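Local coordinates for Lin1840 protein (Listeria innocua serovar 6a, PDB 4ZOC) that probably hydrolyses terminal, non-reducing beta-D-glucosyl residues to release beta-D-glucose, as a family 3 beta-glucosidase involved in beta-1,2-glucan metabolism, at residues A194-V208 against V234-A246. The protein carries 2 engineered substitutions. Sequence-based numbering, arbitrary orientation.
Sequences AAYGAAEAGLEYNTV and VMTAFNVVDGIPA
The ring of Phe238 meets two tyrosines in different ways. One of its faces receives the edge of Tyr205: the planes stand at 86°, the centroids are 5.2 Å apart, and Tyr205 CE1 lies over that face, displaced toward the rim, a T-shaped pair. Its own edge is turned to Tyr196 in an offset edge-to-face pair with planes at 66°, where Phe238 CD2 comes within 3.4 Å of Tyr196 OH. The CG methylene of Glu204 covers one face of Tyr205. The hydroxyl of Tyr196 is engaged by Arg149, and that of Tyr205 by Glu473, which lines a glucose pocket; Phe238 itself touches a bound glucose, which places the cluster beside the sugar site.

The amide of Asn239 lies nearly parallel to the Tyr196 ring. Its first torsion sets CG between the backbone N and carbonyl carbon, and from there ND2 donates an almost straight bond (176°) to Ala194 O at 3.1 Å, the acceptor lying close to the amide plane. ND2 also donates to Val240 O at 2.9 Å, from above that carbonyl plane. These two bonds fix the amide's rotation. OD1, buried without a hydrogen-bonding partner, rests 3.1 Å from Tyr196 CA, while Val208 CG2 packs 3.7 Å from Asn239 CB.

Water bridges extend the junction, one joining Tyr205 O to Phe238 O and another Tyr205 O to Val240 N. The second subunit also reaches both segments, with its Arg213 salt-bridged to Asp242.

Segment 194-208 is the loop after TIM-barrel strand 187-193, whereas 234-246 begins on the adjacent parallel strand 233-236 and runs on into a short hairpin. Helix 273-276 touches Phe238, and helix 212-219 packs on Ala195 and Val241.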
loop_
_atom_site.group_PDB
_atom_site.type_symbol
_atom_site.label_atom_id
_atom_site.label_comp_id
_atom_site.label_asym_id
_atom_site.label_seq_id
_atom_site.Cartn_x
_atom_site.Cartn_y
_atom_site.Cartn_z
ATOM N N ALA A 194 -8.026 -6.373 -14.567
ATOM C CA ALA A 194 -6.596 -6.390 -14.348
ATOM C C ALA A 194 -6.260 -5.876 -12.996
ATOM O O ALA A 194 -7.024 -5.103 -12.455
ATOM C CB ALA A 194 -5.845 -5.457 -15.322
ATOM N N ALA A 195 -5.106 -6.339 -12.488
ATOM C CA ALA A 195 -4.376 -5.737 -11.381
ATOM C C ALA A 195 -5.034 -6.028 -10.016
ATOM O O ALA A 195 -4.799 -5.351 -9.035
ATOM C CB ALA A 195 -4.190 -4.266 -11.573
ATOM N N TYR A 196 -5.814 -7.110 -9.973
ATOM C CA TYR A 196 -6.587 -7.461 -8.808
ATOM C C TYR A 196 -5.701 -7.703 -7.545
ATOM O O TYR A 196 -6.140 -7.538 -6.422
ATOM C CB TYR A 196 -7.395 -8.730 -9.216
ATOM C CG TYR A 196 -8.311 -9.417 -8.274
ATOM C CD1 TYR A 196 -9.040 -8.758 -7.301
ATOM C CD2 TYR A 196 -8.480 -10.769 -8.387
ATOM C CE1 TYR A 196 -9.900 -9.439 -6.412
ATOM C CE2 TYR A 196 -9.407 -11.413 -7.583
ATOM C CZ TYR A 196 -10.063 -10.786 -6.565
ATOM O OH TYR A 196 -10.921 -11.465 -5.735
ATOM N N GLY A 197 -4.512 -8.250 -7.772
ATOM C CA GLY A 197 -3.551 -8.621 -6.671
ATOM C C GLY A 197 -3.029 -7.421 -5.860
ATOM O O GLY A 197 -2.404 -7.616 -4.806
ATOM N N ALA A 198 -3.323 -6.203 -6.328
ATOM C CA ALA A 198 -2.900 -4.982 -5.638
ATOM C C ALA A 198 -3.964 -4.499 -4.643
ATOM O O ALA A 198 -3.852 -3.427 -4.088
ATOM C CB ALA A 198 -2.533 -3.896 -6.664
ATOM N N ALA A 199 -4.955 -5.355 -4.330
ATOM C CA ALA A 199 -5.990 -5.035 -3.354
ATOM C C ALA A 199 -5.382 -4.354 -2.127
ATOM O O ALA A 199 -4.476 -4.935 -1.431
ATOM C CB ALA A 199 -6.683 -6.311 -2.903
ATOM N N GLU A 200 -5.878 -3.152 -1.831
ATOM C CA GLU A 200 -5.346 -2.368 -0.729
ATOM C C GLU A 200 -5.526 -3.114 0.591
ATOM O O GLU A 200 -6.565 -3.729 0.865
ATOM C CB GLU A 200 -6.015 -0.986 -0.657
ATOM C CG GLU A 200 -5.330 0.106 0.106
ATOM C CD GLU A 200 -5.912 1.465 -0.315
ATOM O OE1 GLU A 200 -6.926 1.710 0.316
ATOM O OE2 GLU A 200 -5.346 2.183 -1.277
ATOM N N ALA A 201 -4.437 -3.098 1.361
ATOM C CA ALA A 201 -4.317 -3.677 2.687
ATOM C C ALA A 201 -4.549 -5.194 2.682
ATOM O O ALA A 201 -4.901 -5.718 3.690
ATOM C CB ALA A 201 -5.253 -2.975 3.684
ATOM N N GLY A 202 -4.398 -5.864 1.530
ATOM C CA GLY A 202 -4.585 -7.287 1.453
ATOM C C GLY A 202 -6.053 -7.724 1.552
ATOM O O GLY A 202 -6.335 -8.864 1.608
ATOM N N LEU A 203 -6.980 -6.752 1.534
ATOM C CA LEU A 203 -8.365 -7.001 1.869
ATOM C C LEU A 203 -9.135 -7.441 0.592
ATOM O O LEU A 203 -9.056 -6.824 -0.441
ATOM C CB LEU A 203 -8.969 -5.696 2.489
ATOM C CG LEU A 203 -10.434 -5.681 2.791
ATOM C CD1 LEU A 203 -10.815 -6.835 3.740
ATOM C CD2 LEU A 203 -10.837 -4.305 3.375
ATOM N N GLU A 204 -9.826 -8.558 0.665
ATOM C CA GLU A 204 -10.495 -9.067 -0.534
ATOM C C GLU A 204 -11.427 -8.079 -1.173
ATOM O O GLU A 204 -12.190 -7.360 -0.535
ATOM C CB GLU A 204 -11.230 -10.378 -0.223
ATOM C CG GLU A 204 -11.670 -11.087 -1.424
ATOM C CD GLU A 204 -10.512 -11.475 -2.274
ATOM O OE1 GLU A 204 -9.840 -12.519 -2.020
ATOM O OE2 GLU A 204 -10.158 -10.721 -3.254
ATOM N N TYR A 205 -11.338 -8.021 -2.499
ATOM C CA TYR A 205 -12.166 -7.165 -3.391
ATOM C C TYR A 205 -11.879 -5.723 -3.247
ATOM O O TYR A 205 -12.605 -4.914 -3.862
ATOM C CB TYR A 205 -13.682 -7.415 -3.236
ATOM C CG TYR A 205 -14.097 -8.879 -3.083
ATOM C CD1 TYR A 205 -13.921 -9.779 -4.115
ATOM C CD2 TYR A 205 -14.630 -9.326 -1.914
ATOM C CE1 TYR A 205 -14.291 -11.102 -3.970
ATOM C CE2 TYR A 205 -14.971 -10.671 -1.721
ATOM C CZ TYR A 205 -14.836 -11.523 -2.788
ATOM O OH TYR A 205 -15.187 -12.825 -2.744
ATOM N N ASN A 206 -10.922 -5.354 -2.395
ATOM C CA ASN A 206 -10.731 -3.948 -2.042
ATOM C C ASN A 206 -10.060 -3.125 -3.166
ATOM O O ASN A 206 -9.529 -3.685 -4.147
ATOM C CB ASN A 206 -9.904 -3.832 -0.758
ATOM C CG ASN A 206 -10.049 -2.506 -0.061
ATOM O OD1 ASN A 206 -11.021 -1.743 -0.259
ATOM N ND2 ASN A 206 -9.067 -2.204 0.779
ATOM N N THR A 207 -10.169 -1.805 -3.023
ATOM C CA THR A 207 -9.576 -0.821 -3.921
ATOM C C THR A 207 -8.147 -1.157 -4.398
ATOM O O THR A 207 -7.278 -1.578 -3.651
ATOM C CB THR A 207 -9.527 0.509 -3.160
ATOM O OG1 THR A 207 -10.842 0.877 -2.764
ATOM C CG2 THR A 207 -8.899 1.639 -3.966
ATOM N N VAL A 208 -7.937 -0.953 -5.695
ATOM C CA VAL A 208 -6.614 -1.019 -6.339
ATOM C C VAL A 208 -6.402 0.338 -6.941
ATOM O O VAL A 208 -7.333 0.885 -7.629
ATOM C CB VAL A 208 -6.621 -2.047 -7.458
ATOM C CG1 VAL A 208 -5.397 -1.978 -8.346
ATOM C CG2 VAL A 208 -6.767 -3.471 -6.870
ATOM N N VAL A 234 -10.735 -14.219 -21.700
ATOM C CA VAL A 234 -10.274 -13.393 -20.603
ATOM C C VAL A 234 -11.430 -13.185 -19.651
ATOM O O VAL A 234 -12.576 -13.050 -20.082
ATOM C CB VAL A 234 -9.728 -12.062 -21.121
ATOM C CG1 VAL A 234 -9.322 -11.115 -19.977
ATOM C CG2 VAL A 234 -8.533 -12.328 -21.985
ATOM N N MET A 235 -11.151 -13.106 -18.349
ATOM C CA MET A 235 -12.195 -12.859 -17.356
ATOM C C MET A 235 -11.923 -11.518 -16.672
ATOM O O MET A 235 -10.751 -11.184 -16.416
ATOM C CB MET A 235 -12.203 -13.976 -16.270
ATOM C CG MET A 235 -13.171 -13.746 -15.125
ATOM S SD MET A 235 -12.995 -14.889 -13.757
ATOM C CE MET A 235 -13.503 -16.419 -14.558
ATOM N N THR A 236 -12.980 -10.737 -16.424
ATOM C CA THR A 236 -12.817 -9.412 -15.731
ATOM C C THR A 236 -12.421 -9.555 -14.254
ATOM O O THR A 236 -12.537 -10.661 -13.697
ATOM C CB THR A 236 -14.111 -8.597 -15.808
ATOM O OG1 THR A 236 -15.114 -9.128 -14.903
ATOM C CG2 THR A 236 -14.579 -8.477 -17.274
ATOM N N ALA A 237 -11.938 -8.444 -13.648
ATOM C CA ALA A 237 -11.594 -8.457 -12.228
ATOM C C ALA A 237 -12.704 -7.785 -11.383
ATOM O O ALA A 237 -13.448 -6.944 -11.858
ATOM C CB ALA A 237 -10.269 -7.684 -12.034
ATOM N N PHE A 238 -12.737 -8.141 -10.097
ATOM C CA PHE A 238 -13.620 -7.503 -9.166
ATOM C C PHE A 238 -13.321 -6.061 -8.806
ATOM O O PHE A 238 -14.253 -5.305 -8.402
ATOM C CB PHE A 238 -13.663 -8.289 -7.886
ATOM C CG PHE A 238 -14.313 -9.624 -8.009
ATOM C CD1 PHE A 238 -15.662 -9.713 -8.374
ATOM C CD2 PHE A 238 -13.610 -10.777 -7.741
ATOM C CE1 PHE A 238 -16.288 -10.931 -8.428
ATOM C CE2 PHE A 238 -14.257 -12.019 -7.794
ATOM C CZ PHE A 238 -15.563 -12.094 -8.172
ATOM N N ASN A 239 -12.050 -5.695 -8.933
ATOM C CA ASN A 239 -11.567 -4.386 -8.405
ATOM C C ASN A 239 -11.824 -3.263 -9.345
ATOM O O ASN A 239 -11.937 -3.472 -10.564
ATOM C CB ASN A 239 -10.073 -4.403 -8.110
ATOM C CG ASN A 239 -9.242 -4.964 -9.274
ATOM O OD1 ASN A 239 -9.316 -6.163 -9.577
ATOM N ND2 ASN A 239 -8.507 -4.105 -9.960
ATOM N N VAL A 240 -11.885 -2.063 -8.802
ATOM C CA VAL A 240 -11.622 -0.836 -9.665
ATOM C C VAL A 240 -10.224 -0.795 -10.269
ATOM O O VAL A 240 -9.266 -1.293 -9.673
ATOM C CB VAL A 240 -11.856 0.472 -8.896
ATOM C CG1 VAL A 240 -13.283 0.625 -8.383
ATOM C CG2 VAL A 240 -10.852 0.649 -7.710
ATOM N N VAL A 241 -10.110 -0.315 -11.488
ATOM C CA VAL A 241 -8.848 0.085 -12.128
ATOM C C VAL A 241 -8.983 1.587 -12.337
ATOM O O VAL A 241 -9.854 2.058 -13.029
ATOM C CB VAL A 241 -8.639 -0.691 -13.410
ATOM C CG1 VAL A 241 -7.414 -0.191 -14.171
ATOM C CG2 VAL A 241 -8.442 -2.175 -13.079
ATOM N N ASP A 242 -8.108 2.327 -11.669
ATOM C CA ASP A 242 -8.204 3.764 -11.606
ATOM C C ASP A 242 -9.643 4.311 -11.463
ATOM O O ASP A 242 -10.107 5.166 -12.235
ATOM C CB ASP A 242 -7.469 4.373 -12.796
ATOM C CG ASP A 242 -7.055 5.822 -12.539
ATOM O OD1 ASP A 242 -7.272 6.383 -11.469
ATOM O OD2 ASP A 242 -6.512 6.382 -13.495
ATOM N N GLY A 243 -10.299 3.837 -10.403
ATOM C CA GLY A 243 -11.610 4.304 -9.989
ATOM C C GLY A 243 -12.796 3.719 -10.757
ATOM O O GLY A 243 -13.905 3.936 -10.329
ATOM N N ILE A 244 -12.550 2.955 -11.829
ATOM C CA ILE A 244 -13.668 2.302 -12.554
ATOM C C ILE A 244 -13.582 0.821 -12.451
ATOM O O ILE A 244 -12.591 0.227 -12.868
ATOM C CB ILE A 244 -13.763 2.749 -14.014
ATOM C CG1 ILE A 244 -13.778 4.260 -14.060
ATOM C CG2 ILE A 244 -14.958 2.167 -14.727
ATOM C CD1 ILE A 244 -13.649 4.776 -15.502
ATOM N N PRO A 245 -14.668 0.197 -11.916
ATOM C CA PRO A 245 -14.676 -1.272 -11.848
ATOM C C PRO A 245 -14.252 -1.906 -13.158
ATOM O O PRO A 245 -14.786 -1.541 -14.225
ATOM C CB PRO A 245 -16.130 -1.576 -11.510
ATOM C CG PRO A 245 -16.530 -0.423 -10.712
ATOM C CD PRO A 245 -15.941 0.751 -11.449
ATOM N N ALA A 246 -13.322 -2.870 -13.116
ATOM C CA ALA A 246 -12.778 -3.421 -14.346
ATOM C C ALA A 246 -13.877 -3.858 -15.339
ATOM O O ALA A 246 -13.748 -3.698 -16.575
ATOM C CB ALA A 246 -11.849 -4.599 -14.026
HETATM O O HOH W 1 -11.983 -2.528 -5.942
HETATM O O HOH W 2 -14.723 -5.192 -5.590
HETATM O O HOH W 3 -8.304 3.267 -8.406
#